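Local atomic coordinates of oligogalacturonate lyase (Yersinia enterocolitica subsp. enterocolitica, PDB entry 3PE7), a protein that cleaves oligogalacturonates, fragments of pectin, by beta-elimination in the cytoplasm and binds a manganese ion, probably in its active site. Residues R35-R45 with H355-L366. Sequence-based numbering, arbitrary orientation.
With MN (manganese (II) ion), chain B.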
# COMPACT_ATOMS: atom_id res chain seq x y z
N ARG A 35 -4.22 3.56 8.77
CA ARG A 35 -3.70 2.25 8.40
C ARG A 35 -2.47 2.38 7.50
O ARG A 35 -2.21 3.45 6.96
CB ARG A 35 -4.82 1.46 7.71
CG ARG A 35 -5.03 1.96 6.31
CD ARG A 35 -4.21 1.01 5.42
NE ARG A 35 -5.13 -0.01 5.11
CZ ARG A 35 -4.96 -1.30 4.88
NH1 ARG A 35 -3.78 -1.95 4.88
NH2 ARG A 35 -6.08 -1.94 4.64
N ASN A 36 -1.71 1.29 7.32
CA ASN A 36 -0.54 1.30 6.45
C ASN A 36 -0.92 1.17 4.97
O ASN A 36 -2.11 1.09 4.64
CB ASN A 36 0.48 0.21 6.88
CG ASN A 36 0.03 -1.22 6.53
OD1 ASN A 36 0.86 -2.14 6.52
ND2 ASN A 36 -1.25 -1.41 6.28
N TYR A 37 0.06 1.14 4.07
CA TYR A 37 -0.26 0.92 2.66
C TYR A 37 -0.91 -0.46 2.47
O TYR A 37 -0.53 -1.44 3.13
CB TYR A 37 0.99 1.07 1.79
CG TYR A 37 1.45 2.50 1.60
CD1 TYR A 37 0.54 3.55 1.48
CD2 TYR A 37 2.81 2.79 1.47
CE1 TYR A 37 0.99 4.88 1.27
CE2 TYR A 37 3.26 4.09 1.26
CZ TYR A 37 2.35 5.13 1.16
OH TYR A 37 2.82 6.41 0.95
N PHE A 38 -1.91 -0.51 1.60
CA PHE A 38 -2.81 -1.66 1.50
C PHE A 38 -2.16 -2.97 1.07
O PHE A 38 -2.70 -4.05 1.34
CB PHE A 38 -3.99 -1.35 0.55
CG PHE A 38 -3.57 -0.98 -0.84
CD1 PHE A 38 -3.35 -1.96 -1.81
CD2 PHE A 38 -3.36 0.37 -1.17
CE1 PHE A 38 -2.94 -1.61 -3.10
CE2 PHE A 38 -2.94 0.72 -2.44
CZ PHE A 38 -2.73 -0.26 -3.41
N TYR A 39 -1.02 -2.88 0.38
CA TYR A 39 -0.33 -4.09 -0.12
C TYR A 39 0.67 -4.67 0.90
O TYR A 39 1.23 -5.77 0.67
CB TYR A 39 0.33 -3.81 -1.48
CG TYR A 39 1.26 -2.61 -1.48
CD1 TYR A 39 0.77 -1.32 -1.73
CD2 TYR A 39 2.62 -2.77 -1.21
CE1 TYR A 39 1.63 -0.21 -1.73
CE2 TYR A 39 3.47 -1.68 -1.20
CZ TYR A 39 2.97 -0.40 -1.44
OH TYR A 39 3.83 0.67 -1.43
N GLN A 40 0.89 -3.95 2.01
CA GLN A 40 1.83 -4.35 3.07
C GLN A 40 1.10 -5.06 4.22
O GLN A 40 0.03 -4.60 4.67
CB GLN A 40 2.62 -3.15 3.64
CG GLN A 40 3.51 -2.38 2.61
CD GLN A 40 4.81 -3.12 2.27
OE1 GLN A 40 5.92 -2.58 2.49
NE2 GLN A 40 4.70 -4.34 1.74
N LYS A 41 1.65 -6.18 4.69
CA LYS A 41 1.00 -6.93 5.77
C LYS A 41 0.84 -6.12 7.06
O LYS A 41 1.84 -5.60 7.59
CB LYS A 41 1.75 -8.24 6.07
CG LYS A 41 1.15 -9.03 7.23
CD LYS A 41 1.93 -10.32 7.46
CE LYS A 41 1.50 -10.97 8.78
NZ LYS A 41 2.27 -12.24 9.04
N CYS A 42 -0.41 -5.98 7.53
CA CYS A 42 -0.69 -5.31 8.81
C CYS A 42 -1.46 -6.14 9.84
O CYS A 42 -1.43 -5.81 11.00
CB CYS A 42 -1.43 -3.97 8.61
SG CYS A 42 -3.01 -4.09 7.71
N PHE A 43 -2.17 -7.18 9.40
CA PHE A 43 -2.82 -8.10 10.32
C PHE A 43 -1.91 -9.28 10.60
O PHE A 43 -1.27 -9.77 9.69
CB PHE A 43 -4.13 -8.64 9.74
CG PHE A 43 -5.23 -7.65 9.72
CD1 PHE A 43 -6.01 -7.43 10.86
CD2 PHE A 43 -5.52 -6.96 8.55
CE1 PHE A 43 -7.09 -6.51 10.82
CE2 PHE A 43 -6.56 -6.02 8.51
CZ PHE A 43 -7.34 -5.81 9.64
N THR A 44 -1.88 -9.76 11.84
CA THR A 44 -1.22 -11.04 12.12
C THR A 44 -2.01 -12.16 11.43
O THR A 44 -3.17 -11.97 11.07
CB THR A 44 -1.05 -11.31 13.63
OG1 THR A 44 -2.30 -11.19 14.32
CG2 THR A 44 -0.06 -10.33 14.22
N ARG A 45 -1.39 -13.31 11.24
CA ARG A 45 -2.02 -14.39 10.45
C ARG A 45 -3.38 -14.83 10.99
O ARG A 45 -4.28 -15.14 10.20
CB ARG A 45 -1.08 -15.58 10.35
CG ARG A 45 0.14 -15.30 9.48
CD ARG A 45 1.17 -16.45 9.59
NE ARG A 45 1.70 -16.58 10.94
CZ ARG A 45 2.58 -17.51 11.29
NH1 ARG A 45 3.03 -18.37 10.38
NH2 ARG A 45 3.00 -17.59 12.54
N HIS A 355 -7.43 3.40 1.41
CA HIS A 355 -6.48 2.28 1.25
C HIS A 355 -7.09 0.93 1.71
O HIS A 355 -6.49 0.23 2.54
CB HIS A 355 -5.16 2.58 2.01
CG HIS A 355 -4.29 3.59 1.33
ND1 HIS A 355 -3.31 4.29 1.99
CD2 HIS A 355 -4.26 4.02 0.05
CE1 HIS A 355 -2.70 5.10 1.15
NE2 HIS A 355 -3.26 4.96 -0.04
N PRO A 356 -8.26 0.57 1.15
CA PRO A 356 -8.93 -0.61 1.71
C PRO A 356 -8.20 -1.93 1.42
O PRO A 356 -7.54 -2.06 0.38
CB PRO A 356 -10.29 -0.62 0.99
CG PRO A 356 -10.03 0.09 -0.31
CD PRO A 356 -9.04 1.19 0.06
N SER A 357 -8.29 -2.86 2.37
CA SER A 357 -7.86 -4.25 2.17
C SER A 357 -8.80 -5.16 2.97
O SER A 357 -9.60 -4.66 3.76
CB SER A 357 -6.40 -4.46 2.56
OG SER A 357 -6.25 -4.39 3.97
N PHE A 358 -8.71 -6.47 2.76
CA PHE A 358 -9.54 -7.43 3.46
C PHE A 358 -8.87 -7.91 4.74
O PHE A 358 -7.65 -8.05 4.78
CB PHE A 358 -9.86 -8.63 2.54
CG PHE A 358 -10.72 -8.28 1.35
CD1 PHE A 358 -10.14 -7.96 0.13
CD2 PHE A 358 -12.11 -8.26 1.45
CE1 PHE A 358 -10.93 -7.65 -1.01
CE2 PHE A 358 -12.91 -7.93 0.34
CZ PHE A 358 -12.31 -7.62 -0.90
N THR A 359 -9.66 -8.15 5.79
CA THR A 359 -9.19 -8.87 6.95
C THR A 359 -8.81 -10.30 6.50
O THR A 359 -9.27 -10.76 5.47
CB THR A 359 -10.26 -8.95 8.05
OG1 THR A 359 -11.50 -9.41 7.47
CG2 THR A 359 -10.47 -7.58 8.71
N PRO A 360 -7.96 -10.99 7.29
CA PRO A 360 -7.53 -12.33 6.86
C PRO A 360 -8.70 -13.31 6.60
O PRO A 360 -8.55 -14.25 5.80
CB PRO A 360 -6.64 -12.79 8.04
CG PRO A 360 -6.03 -11.51 8.54
CD PRO A 360 -7.16 -10.50 8.43
N ASP A 361 -9.83 -13.10 7.27
CA ASP A 361 -11.01 -13.98 7.10
C ASP A 361 -11.94 -13.60 5.95
O ASP A 361 -12.93 -14.29 5.69
CB ASP A 361 -11.78 -14.14 8.43
CG ASP A 361 -12.45 -12.86 8.90
OD1 ASP A 361 -12.41 -11.85 8.19
OD2 ASP A 361 -13.02 -12.89 10.02
N ASP A 362 -11.61 -12.50 5.26
CA ASP A 362 -12.38 -11.96 4.13
C ASP A 362 -13.79 -11.48 4.50
O ASP A 362 -14.62 -11.29 3.62
CB ASP A 362 -12.44 -12.96 2.95
CG ASP A 362 -11.14 -13.02 2.18
OD1 ASP A 362 -11.01 -13.90 1.31
OD2 ASP A 362 -10.25 -12.17 2.45
N LYS A 363 -14.03 -11.26 5.80
CA LYS A 363 -15.37 -10.87 6.24
C LYS A 363 -15.54 -9.37 6.39
O LYS A 363 -16.67 -8.86 6.44
CB LYS A 363 -15.72 -11.55 7.57
CG LYS A 363 -15.67 -13.09 7.53
CD LYS A 363 -16.95 -13.72 7.06
CE LYS A 363 -16.83 -15.27 6.95
NZ LYS A 363 -16.19 -15.81 8.16
N GLN A 364 -14.41 -8.66 6.46
CA GLN A 364 -14.43 -7.22 6.71
C GLN A 364 -13.42 -6.50 5.83
O GLN A 364 -12.49 -7.11 5.33
CB GLN A 364 -14.07 -6.94 8.16
CG GLN A 364 -15.09 -7.43 9.15
CD GLN A 364 -14.55 -7.35 10.54
OE1 GLN A 364 -13.56 -8.01 10.87
NE2 GLN A 364 -15.17 -6.51 11.35
N ILE A 365 -13.63 -5.21 5.65
CA ILE A 365 -12.58 -4.39 5.05
C ILE A 365 -12.07 -3.34 6.04
O ILE A 365 -12.84 -2.76 6.82
CB ILE A 365 -13.03 -3.75 3.71
CG1 ILE A 365 -14.39 -3.07 3.86
CG2 ILE A 365 -13.09 -4.83 2.58
CD1 ILE A 365 -14.75 -2.20 2.64
N LEU A 366 -10.76 -3.12 6.00
CA LEU A 366 -10.09 -2.12 6.86
C LEU A 366 -9.77 -0.90 6.03
O LEU A 366 -9.22 -1.02 4.93
CB LEU A 366 -8.79 -2.69 7.43
CG LEU A 366 -7.92 -1.69 8.24
CD1 LEU A 366 -8.55 -1.41 9.59
CD2 LEU A 366 -6.46 -2.21 8.41
MN MN B . -2.96 6.27 -1.66
O HOH W 1 -2.61 4.66 4.62
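The guanidinium of Arg35 lies between the backbone carbonyl of His355 on one face and the methyl CD2 of Leu366 on the other. Two acceptors meet its edge in plane. Arg35 NH2 gives a nearly straight hydrogen bond to Ser357 OG (169°); the modelled 2.5 Å between these atoms is unusually short, and the exact length is doubtful. A longer one runs from Arg35 NH2 to Leu366 O (3.3 Å), which it reaches from above the carbonyl plane. That oxygen also accepts from Ser357 N, so the arginine joins a rung of the hairpin formed by strands 357-358 and 364-369. Bends at chi2 (96°) and chi3 carry the arginine chain across His355, with CD against His355 CB.

The Phe43 ring has Pro360 CD over one face, a CH-pi contact 4.1 Å from the centroid. Thr359 CG2 packs against Phe43 CZ (3.7 Å), and Leu366 CD2 approaches Phe43 CE2 obliquely. The same leucine methyl touches Cys42 SG. Leu50 of strand 49-54 packs on both Phe43 and Leu366.

The fold is a seven-bladed beta-propeller. Residues 35-45 are a loop of the blade that holds strands 33-34 and 49-54. Residues 355-366 belong to the neighbouring blade, which joins N-terminal strands 12-15 and 22-25 to C-terminal strands, the Velcro closure of beta-propellers.

His355 CE1 lies at the edge of the Tyr37 ring, 3.6 Å from Tyr37 CD1. His355 CD2 meets the edge of Phe38, whose ring plane is turned 52° from the imidazole. A water in the imidazole plane accepts from His355 ND1 (2.7 Å) and donates to Arg35 O. His355 NE2 binds the manganese at 2.1 Å. Water and metal together probably hold the ring's rotation. His287, Gln350 and His353 also bind that metal.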